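Local coordinates for protein galactonate dehydratase (Zobellia galactanivorans, PDB 5OLC) that is an enzyme of the mandelate racemase / muconate lactonizing enzyme family, pairing an enolase-type N-terminal capping domain with a C-terminal barrel domain, at residues D68-T71 with P72-L75; R91-M94 with D95-S99; V101-A104 with A105-A108; Y260-K263 with R264-D267. All blocks are in the same frame, centred on the assembly; numbering follows the deposited sequence.

Contact 1. Residues D68-T71 with P72-L75; sequences DFFT and PFLL
Phe73 lies back over the last turn of helix 60-70, and its side chain can be followed atom by atom against Phe69 and Phe70. At the root, Phe73 CB stands 4.1 Å from Phe70 O. Further out, Phe73 CD2 passes Phe70 O at 3.4 Å, and Phe73 CE2 reaches both Phe69 O, at 3.0 Å, and one face of the Phe69 ring, where it meets Phe69 CE2 at 4.2 Å. CZ closes the path beside Phe69 O. The result is a T-shaped pair in which Phe73 presents its edge to the face of Phe69, with planes at 72° and centroids 5.5 Å apart. Phe69 has CG anti to its own backbone N (chi1 171°), which swings the ring to the side where Phe73 arrives; Pro59 of the second subunit also packs on it. In the backbone, Leu74 N donates to Thr71 O at 3.1 Å with an N-H...O angle of 159°, while Phe73 N to Phe70 O and Leu75 N to Thr71 O are weak. Leu74 and Phe70 turn inward onto helix 101-120. Apolar packing and one well-formed backbone bond, with two weak ones, thus meet at this helix exit.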
loop_
_atom_site.group_PDB
_atom_site.type_symbol
_atom_site.label_atom_id
_atom_site.label_comp_id
_atom_site.label_asym_id
_atom_site.label_seq_id
_atom_site.Cartn_x
_atom_site.Cartn_y
_atom_site.Cartn_z
ATOM N N ASP A 68 -36.695 23.531 -9.775
ATOM C CA ASP A 68 -38.087 23.119 -9.988
ATOM C C ASP A 68 -38.344 21.686 -9.506
ATOM O O ASP A 68 -39.470 21.369 -9.101
ATOM C CB ASP A 68 -38.458 23.212 -11.472
ATOM C CG ASP A 68 -38.507 24.596 -12.106
ATOM O OD1 ASP A 68 -38.361 25.599 -11.374
ATOM O OD2 ASP A 68 -38.720 24.674 -13.335
ATOM N N PHE A 69 -37.300 20.817 -9.575
ATOM C CA PHE A 69 -37.397 19.423 -9.137
ATOM C C PHE A 69 -37.557 19.322 -7.629
ATOM O O PHE A 69 -38.403 18.559 -7.168
ATOM C CB PHE A 69 -36.210 18.570 -9.649
ATOM C CG PHE A 69 -36.145 17.185 -9.038
ATOM C CD1 PHE A 69 -36.991 16.168 -9.479
ATOM C CD2 PHE A 69 -35.257 16.904 -8.007
ATOM C CE1 PHE A 69 -36.946 14.898 -8.893
ATOM C CE2 PHE A 69 -35.210 15.635 -7.431
ATOM C CZ PHE A 69 -36.057 14.643 -7.874
ATOM N N PHE A 70 -36.756 20.099 -6.876
ATOM C CA PHE A 70 -36.771 20.123 -5.408
ATOM C C PHE A 70 -37.855 20.991 -4.824
ATOM O O PHE A 70 -38.193 20.809 -3.648
ATOM C CB PHE A 70 -35.422 20.595 -4.834
ATOM C CG PHE A 70 -34.229 19.774 -5.261
ATOM C CD1 PHE A 70 -34.113 18.436 -4.890
ATOM C CD2 PHE A 70 -33.209 20.343 -6.020
ATOM C CE1 PHE A 70 -33.021 17.682 -5.289
ATOM C CE2 PHE A 70 -32.114 19.589 -6.416
ATOM C CZ PHE A 70 -32.024 18.265 -6.042
ATOM N N THR A 71 -38.368 21.969 -5.608
ATOM C CA THR A 71 -39.352 22.942 -5.133
ATOM C C THR A 71 -40.538 22.231 -4.480
ATOM O O THR A 71 -40.777 22.584 -3.333
ATOM C CB THR A 71 -39.699 23.972 -6.203
ATOM O OG1 THR A 71 -38.503 24.683 -6.522
ATOM C CG2 THR A 71 -40.720 24.977 -5.735
ATOM N N PRO A 72 -41.180 21.168 -5.038
ATOM C CA PRO A 72 -42.301 20.517 -4.310
ATOM C C PRO A 72 -42.018 20.059 -2.872
ATOM O O PRO A 72 -42.901 20.241 -2.024
ATOM C CB PRO A 72 -42.679 19.334 -5.199
ATOM C CG PRO A 72 -42.296 19.772 -6.562
ATOM C CD PRO A 72 -41.041 20.595 -6.394
ATOM N N PHE A 73 -40.797 19.504 -2.587
ATOM C CA PHE A 73 -40.407 18.996 -1.253
ATOM C C PHE A 73 -39.736 20.037 -0.332
ATOM O O PHE A 73 -39.151 19.669 0.701
ATOM C CB PHE A 73 -39.519 17.742 -1.349
ATOM C CG PHE A 73 -39.391 17.080 -2.693
ATOM C CD1 PHE A 73 -40.283 16.087 -3.085
ATOM C CD2 PHE A 73 -38.343 17.398 -3.542
ATOM C CE1 PHE A 73 -40.151 15.455 -4.319
ATOM C CE2 PHE A 73 -38.206 16.759 -4.773
ATOM C CZ PHE A 73 -39.118 15.799 -5.159
ATOM N N LEU A 74 -39.818 21.331 -0.699
ATOM C CA LEU A 74 -39.220 22.402 0.097
ATOM C C LEU A 74 -40.246 23.413 0.626
ATOM O O LEU A 74 -39.994 24.082 1.631
ATOM C CB LEU A 74 -38.107 23.133 -0.682
ATOM C CG LEU A 74 -36.788 22.426 -0.921
ATOM C CD1 LEU A 74 -35.839 23.331 -1.621
ATOM C CD2 LEU A 74 -36.138 21.973 0.356
ATOM N N LEU A 75 -41.375 23.539 -0.072
ATOM C CA LEU A 75 -42.474 24.443 0.262
ATOM C C LEU A 75 -43.179 23.964 1.555
ATOM O O LEU A 75 -43.426 22.755 1.729
ATOM C CB LEU A 75 -43.464 24.456 -0.936
ATOM C CG LEU A 75 -43.436 25.625 -1.946
ATOM C CD1 LEU A 75 -42.035 26.026 -2.365
ATOM C CD2 LEU A 75 -44.217 25.272 -3.157
#

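Contact 2. Residues R91-M94 with D95-S99; sequences RRSM and DYARS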
loop_
_atom_site.group_PDB
_atom_site.type_symbol
_atom_site.label_atom_id
_atom_site.label_comp_id
_atom_site.label_asym_id
_atom_site.label_seq_id
_atom_site.Cartn_x
_atom_site.Cartn_y
_atom_site.Cartn_z
ATOM N N ARG A 91 -31.182 13.290 -0.094
ATOM C CA ARG A 91 -31.931 12.020 -0.127
ATOM C C ARG A 91 -32.718 11.849 -1.437
ATOM O O ARG A 91 -32.737 10.751 -1.990
ATOM C CB ARG A 91 -32.857 11.864 1.102
ATOM C CG ARG A 91 -32.165 11.378 2.378
ATOM C CD ARG A 91 -32.003 9.852 2.459
ATOM N NE ARG A 91 -33.202 9.152 2.945
ATOM C CZ ARG A 91 -33.207 7.919 3.457
ATOM N NH1 ARG A 91 -32.073 7.235 3.580
ATOM N NH2 ARG A 91 -34.342 7.370 3.870
ATOM N N ARG A 92 -33.276 12.953 -1.974
ATOM C CA ARG A 92 -34.036 12.950 -3.220
ATOM C C ARG A 92 -33.145 12.819 -4.473
ATOM O O ARG A 92 -33.489 12.063 -5.388
ATOM C CB ARG A 92 -34.938 14.206 -3.336
ATOM C CG ARG A 92 -35.997 14.393 -2.248
ATOM C CD ARG A 92 -37.263 13.551 -2.393
ATOM N NE ARG A 92 -38.115 13.696 -1.210
ATOM C CZ ARG A 92 -39.397 13.346 -1.131
ATOM N NH1 ARG A 92 -40.018 12.828 -2.183
ATOM N NH2 ARG A 92 -40.072 13.532 -0.006
ATOM N N SER A 93 -32.014 13.563 -4.521
ATOM C CA SER A 93 -31.144 13.630 -5.707
ATOM C C SER A 93 -29.975 12.624 -5.817
ATOM O O SER A 93 -29.570 12.354 -6.941
ATOM C CB SER A 93 -30.578 15.035 -5.877
ATOM O OG SER A 93 -29.457 15.269 -5.042
ATOM N N MET A 94 -29.408 12.132 -4.694
ATOM C CA MET A 94 -28.253 11.209 -4.583
ATOM C C MET A 94 -28.139 10.126 -5.706
ATOM O O MET A 94 -27.063 9.994 -6.300
ATOM C CB MET A 94 -28.248 10.553 -3.189
ATOM C CG MET A 94 -27.155 9.528 -2.976
ATOM S SD MET A 94 -27.867 7.905 -2.651
ATOM C CE MET A 94 -28.540 8.167 -1.004
ATOM N N ASP A 95 -29.237 9.369 -5.980
ATOM C CA ASP A 95 -29.315 8.321 -7.017
ATOM C C ASP A 95 -29.069 8.863 -8.448
ATOM O O ASP A 95 -28.592 8.116 -9.308
ATOM C CB ASP A 95 -30.672 7.562 -6.952
ATOM C CG ASP A 95 -31.580 7.924 -5.776
ATOM O OD1 ASP A 95 -31.179 7.685 -4.619
ATOM O OD2 ASP A 95 -32.691 8.447 -6.018
ATOM N N TYR A 96 -29.407 10.155 -8.692
ATOM C CA TYR A 96 -29.302 10.841 -9.992
ATOM C C TYR A 96 -28.421 12.125 -9.957
ATOM O O TYR A 96 -28.523 12.961 -10.862
ATOM C CB TYR A 96 -30.712 11.203 -10.532
ATOM C CG TYR A 96 -31.836 10.281 -10.111
ATOM C CD1 TYR A 96 -32.010 9.040 -10.715
ATOM C CD2 TYR A 96 -32.765 10.676 -9.151
ATOM C CE1 TYR A 96 -33.057 8.195 -10.349
ATOM C CE2 TYR A 96 -33.818 9.841 -8.779
ATOM C CZ TYR A 96 -33.957 8.600 -9.380
ATOM O OH TYR A 96 -34.983 7.758 -9.019
ATOM N N ALA A 97 -27.591 12.301 -8.916
ATOM C CA ALA A 97 -26.757 13.499 -8.813
ATOM C C ALA A 97 -25.275 13.168 -8.597
ATOM O O ALA A 97 -24.618 12.787 -9.575
ATOM C CB ALA A 97 -27.284 14.444 -7.743
ATOM N N ARG A 98 -24.746 13.298 -7.344
ATOM C CA ARG A 98 -23.338 13.056 -6.971
ATOM C C ARG A 98 -22.426 14.208 -7.421
ATOM O O ARG A 98 -21.572 14.659 -6.649
ATOM C CB ARG A 98 -22.807 11.697 -7.479
ATOM C CG ARG A 98 -23.530 10.480 -6.919
ATOM C CD ARG A 98 -22.809 9.184 -7.243
ATOM N NE ARG A 98 -21.426 9.159 -6.755
ATOM C CZ ARG A 98 -20.720 8.055 -6.553
ATOM N NH1 ARG A 98 -19.474 8.130 -6.097
ATOM N NH2 ARG A 98 -21.256 6.861 -6.789
ATOM N N SER A 99 -22.612 14.672 -8.668
ATOM C CA SER A 99 -21.889 15.785 -9.265
ATOM C C SER A 99 -22.821 16.602 -10.178
ATOM O O SER A 99 -24.022 16.313 -10.294
ATOM C CB SER A 99 -20.673 15.285 -10.043
ATOM O OG SER A 99 -19.484 15.322 -9.272
#
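Ala97 lays its methyl group against the side chain of Ser93: Ala97 CB is 3.8 Å from Ser93 CB and 3.6 Å from Ser93 OG. The pair is four positions apart, and the backbone between them is closed by an i to i+3 bond, in which Ser93 O accepts from Tyr96 N at 2.8 Å with an angle of 144°. Ser93 OG turns back to a weak hydrogen bond with Met89 O, and both small side chains face helix 101-120 through Leu102.

On another side of the turn, Met94 and Asp95 cross at about a right angle, Met94 SD standing 3.9 Å from Asp95 OD1. That oxygen is gripped by NE2 of His205 of the second subunit, on which Met94 also packs. The CB of Asp95 sits over the centre of the Tyr96 ring, 4.0 Å above its plane. Arg98 brings CG to 3.6 Å from Met94 O and sends its guanidinium into salt bridges with Glu234 and Glu256 of the second subunit.

Ser99 N bonds Ala97 O round Arg98, whose phi of 76° makes this a classic gamma turn. An i to i+3 turn followed by a gamma turn thus forms the connection between helices 82-93 and 101-120 in the enolase-type N-terminal domain, here used as a subunit interface.

Contact 3. Residues V101-A104 with A105-A108; sequences VLQA and AISA
Ser107 holds OG anti to its carbonyl carbon and beside its backbone N (chi1 -62°), and this rotation turns the hydroxyl back along the helix to Gln103 O. Ser107 OG and Ser107 N each donate to Gln103 O at 2.8 Å. The two donors come from opposite faces of the carbonyl plane: the amide is tilted 25° from it, the hydroxyl stands well above it. Gln103 O is thereby clasped by main chain and side chain of one residue. OG also has weak hydrogen bonds with Ile278 O and Gly282 N, slight links toward the part of the barrel domain around residues 278-282.

One residue earlier, Ile106 keeps CG1 beside its backbone N, and the branch leans over the preceding turn, Ile106 CG1 lying 3.2 Å from Leu102 O. Leu102 O also accepts Ile106 N at 3.0 Å in a fairly straight bond of 161°. Gln103 bends at its second torsion and runs beside Ile106, Gln103 OE1 being 4.1 Å from Ile106 CD1.

The small Ala104 packs on Ile63 of helix 60-70, and Ala105 on Phe70. At the start of the helix, Val101 and Leu102 pack reciprocally on Leu102 and Val101 of the second subunit.

Every residue of this part of the N-terminal capping domain is buried. The carbonyls of residues 101-104 are met by the amides of residues 105-108 in successive i to i+4 bonds, and the serine hydroxyl gives one of those carbonyls a second donor.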
loop_
_atom_site.group_PDB
_atom_site.type_symbol
_atom_site.label_atom_id
_atom_site.label_comp_id
_atom_site.label_asym_id
_atom_site.label_seq_id
_atom_site.Cartn_x
_atom_site.Cartn_y
_atom_site.Cartn_z
ATOM N N VAL A 101 -25.045 19.341 -12.302
ATOM C CA VAL A 101 -26.306 20.076 -12.387
ATOM C C VAL A 101 -27.154 20.017 -11.105
ATOM O O VAL A 101 -27.375 21.091 -10.548
ATOM C CB VAL A 101 -27.104 19.663 -13.660
ATOM C CG1 VAL A 101 -28.576 20.082 -13.589
ATOM C CG2 VAL A 101 -26.444 20.230 -14.916
ATOM N N LEU A 102 -27.633 18.832 -10.628
ATOM C CA LEU A 102 -28.464 18.804 -9.398
ATOM C C LEU A 102 -27.731 19.344 -8.150
ATOM O O LEU A 102 -28.399 19.847 -7.251
ATOM C CB LEU A 102 -29.107 17.444 -9.110
ATOM C CG LEU A 102 -30.326 17.076 -9.969
ATOM C CD1 LEU A 102 -30.678 15.625 -9.802
ATOM C CD2 LEU A 102 -31.541 17.914 -9.640
ATOM N N GLN A 103 -26.375 19.315 -8.137
ATOM C CA GLN A 103 -25.578 19.873 -7.049
ATOM C C GLN A 103 -25.624 21.398 -7.079
ATOM O O GLN A 103 -25.691 22.022 -6.012
ATOM C CB GLN A 103 -24.118 19.351 -7.037
ATOM C CG GLN A 103 -23.958 17.888 -6.622
ATOM C CD GLN A 103 -24.904 17.438 -5.519
ATOM O OE1 GLN A 103 -24.959 18.021 -4.426
ATOM N NE2 GLN A 103 -25.694 16.403 -5.794
ATOM N N ALA A 104 -25.638 21.993 -8.304
ATOM C CA ALA A 104 -25.742 23.444 -8.472
ATOM C C ALA A 104 -27.183 23.944 -8.164
ATOM O O ALA A 104 -27.352 25.103 -7.762
ATOM C CB ALA A 104 -25.291 23.858 -9.863
ATOM N N ALA A 105 -28.208 23.054 -8.307
ATOM C CA ALA A 105 -29.594 23.346 -7.925
ATOM C C ALA A 105 -29.646 23.392 -6.391
ATOM O O ALA A 105 -30.170 24.368 -5.836
ATOM C CB ALA A 105 -30.525 22.275 -8.444
ATOM N N ILE A 106 -29.031 22.356 -5.704
ATOM C CA ILE A 106 -28.927 22.255 -4.227
ATOM C C ILE A 106 -28.114 23.427 -3.680
ATOM O O ILE A 106 -28.507 23.992 -2.662
ATOM C CB ILE A 106 -28.406 20.877 -3.698
ATOM C CG1 ILE A 106 -29.310 19.705 -4.147
ATOM C CG2 ILE A 106 -28.324 20.889 -2.173
ATOM C CD1 ILE A 106 -28.962 18.311 -3.627
ATOM N N SER A 107 -27.009 23.815 -4.371
ATOM C CA SER A 107 -26.150 24.958 -3.997
ATOM C C SER A 107 -26.936 26.266 -3.989
ATOM O O SER A 107 -26.869 27.012 -3.008
ATOM C CB SER A 107 -24.968 25.113 -4.950
ATOM O OG SER A 107 -24.077 24.013 -4.963
ATOM N N ALA A 108 -27.660 26.548 -5.108
ATOM C CA ALA A 108 -28.477 27.737 -5.323
ATOM C C ALA A 108 -29.490 27.938 -4.200
ATOM O O ALA A 108 -29.494 29.020 -3.613
ATOM C CB ALA A 108 -29.158 27.645 -6.669
#

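Contact 4. Residues Y260-K263 with R264-D267; sequences YGFK and RLFD
Phe262, Leu265 and Phe266 form the packed side of helix 258-267, the helix of a beta-alpha-beta crossover between strands 250-252 and 273-274 in the enolase-type barrel. The Phe262 ring and the Leu265 side chain run alongside each other in the same direction, with Phe262 CE1 against Leu265 CD2 at 3.7 Å. Phe266 comes to Phe262 at an oblique angle: Phe266 CZ is 3.8 Å from Phe262 CD1, and the ring planes are inclined at 42°. With its CG beside the backbone N (chi1 -60°), Phe266 passes its ring close by Phe262 O, which also accepts Phe266 N at 3.0 Å. Both phenylalanines rest on Ala274 of the next strand and reach helix 283-296, through Ile290 and Ala294.

Away from this apolar side the packing gives way to charge. Arg264 bends at its third torsion and places its guanidinium with one face over Tyr260 O, which lies 4.0 Å from Arg264 CZ. NH1 makes a long, weak ion pair with Glu234 of the second subunit, so this edge of the helix belongs to an interface.

Lys263, partly exposed, and Asp267, exposed, make up the solvent-facing, ionic side. The lysine chain, bent at its second and fourth torsions, follows the carboxylate of Asp267 with CD and CE, and its charge also has a cation-pi partner in Tyr297 of the third subunit. Asp267 OD1 has a weak hydrogen bond to Tyr297 OH of its own chain, whereas Asp267 OD2 takes Lys263 NZ on its syn lone pair, at 2.7 Å.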
loop_
_atom_site.group_PDB
_atom_site.type_symbol
_atom_site.label_atom_id
_atom_site.label_comp_id
_atom_site.label_asym_id
_atom_site.label_seq_id
_atom_site.Cartn_x
_atom_site.Cartn_y
_atom_site.Cartn_z
ATOM N N TYR A 260 -17.521 14.123 -0.285
ATOM C CA TYR A 260 -17.033 12.836 -0.773
ATOM C C TYR A 260 -16.081 12.993 -1.931
ATOM O O TYR A 260 -15.093 12.263 -2.017
ATOM C CB TYR A 260 -18.201 11.927 -1.138
ATOM C CG TYR A 260 -19.238 11.817 -0.047
ATOM C CD1 TYR A 260 -19.076 10.925 1.007
ATOM C CD2 TYR A 260 -20.411 12.563 -0.097
ATOM C CE1 TYR A 260 -20.053 10.781 1.990
ATOM C CE2 TYR A 260 -21.386 12.441 0.889
ATOM C CZ TYR A 260 -21.201 11.552 1.935
ATOM O OH TYR A 260 -22.141 11.419 2.926
ATOM N N GLY A 261 -16.384 13.957 -2.794
ATOM C CA GLY A 261 -15.565 14.283 -3.947
ATOM C C GLY A 261 -14.247 14.889 -3.517
ATOM O O GLY A 261 -13.189 14.492 -4.012
ATOM N N PHE A 262 -14.309 15.819 -2.552
ATOM C CA PHE A 262 -13.111 16.453 -2.033
ATOM C C PHE A 262 -12.257 15.549 -1.156
ATOM O O PHE A 262 -11.046 15.736 -1.140
ATOM C CB PHE A 262 -13.433 17.760 -1.341
ATOM C CG PHE A 262 -13.331 18.884 -2.340
ATOM C CD1 PHE A 262 -12.085 19.365 -2.747
ATOM C CD2 PHE A 262 -14.470 19.407 -2.937
ATOM C CE1 PHE A 262 -11.986 20.389 -3.691
ATOM C CE2 PHE A 262 -14.373 20.430 -3.878
ATOM C CZ PHE A 262 -13.132 20.921 -4.245
ATOM N N LYS A 263 -12.850 14.534 -0.498
ATOM C CA LYS A 263 -12.101 13.548 0.290
ATOM C C LYS A 263 -11.232 12.726 -0.663
ATOM O O LYS A 263 -10.046 12.549 -0.394
ATOM C CB LYS A 263 -13.086 12.674 1.108
ATOM C CG LYS A 263 -12.795 11.185 1.291
ATOM C CD LYS A 263 -11.777 10.879 2.371
ATOM C CE LYS A 263 -11.948 9.490 2.953
ATOM N NZ LYS A 263 -11.681 8.354 2.016
ATOM N N ARG A 264 -11.812 12.288 -1.815
ATOM C CA ARG A 264 -11.121 11.512 -2.841
ATOM C C ARG A 264 -10.008 12.339 -3.499
ATOM O O ARG A 264 -8.936 11.784 -3.740
ATOM C CB ARG A 264 -12.105 10.858 -3.839
ATOM C CG ARG A 264 -12.241 11.451 -5.260
ATOM C CD ARG A 264 -13.109 10.578 -6.174
ATOM N NE ARG A 264 -14.560 10.637 -5.887
ATOM C CZ ARG A 264 -15.249 9.769 -5.129
ATOM N NH1 ARG A 264 -16.555 9.923 -4.953
ATOM N NH2 ARG A 264 -14.628 8.755 -4.530
ATOM N N LEU A 265 -10.208 13.657 -3.689
ATOM C CA LEU A 265 -9.168 14.517 -4.252
ATOM C C LEU A 265 -7.979 14.631 -3.284
ATOM O O LEU A 265 -6.825 14.501 -3.699
ATOM C CB LEU A 265 -9.739 15.913 -4.593
ATOM C CG LEU A 265 -8.747 16.945 -5.184
ATOM C CD1 LEU A 265 -8.547 16.738 -6.646
ATOM C CD2 LEU A 265 -9.211 18.340 -4.930
ATOM N N PHE A 266 -8.274 14.841 -1.996
ATOM C CA PHE A 266 -7.263 14.989 -0.954
ATOM C C PHE A 266 -6.527 13.684 -0.631
ATOM O O PHE A 266 -5.350 13.741 -0.249
ATOM C CB PHE A 266 -7.878 15.587 0.336
ATOM C CG PHE A 266 -8.526 16.953 0.240
ATOM C CD1 PHE A 266 -7.920 17.988 -0.474
ATOM C CD2 PHE A 266 -9.688 17.235 0.942
ATOM C CE1 PHE A 266 -8.505 19.253 -0.532
ATOM C CE2 PHE A 266 -10.260 18.507 0.896
ATOM C CZ PHE A 266 -9.665 19.508 0.159
ATOM N N ASP A 267 -7.216 12.515 -0.769
ATOM C CA ASP A 267 -6.640 11.203 -0.483
ATOM C C ASP A 267 -5.528 10.876 -1.434
ATOM O O ASP A 267 -4.659 10.067 -1.105
ATOM C CB ASP A 267 -7.709 10.103 -0.563
ATOM C CG ASP A 267 -8.483 9.837 0.711
ATOM O OD1 ASP A 267 -8.128 10.407 1.759
ATOM O OD2 ASP A 267 -9.419 9.041 0.668
#

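Contacts 1 to 3 belong to one helical cluster of the N-terminal domain, whereas contact 4 lies in the barrel. Contact 3 is wholly buried, and contacts 1 and 2 pack against it: Phe70 of contact 1 wedges between Leu102, Ala105 and Ile106, while Ala97 and Ser93 of contact 2 cover Gln103 and Ile106. Contacts 1 and 2 are helix exits, partly buried, one mainly aromatic, the other rich in charges turned to the second subunit. Contact 4, like contact 3 wholly within a helix, has an ionic flank beside its apolar one. Arg98 and Arg264 join contacts 2 and 4 at Glu234 of the second subunit, through a salt bridge and a long, weak ion pair respectively.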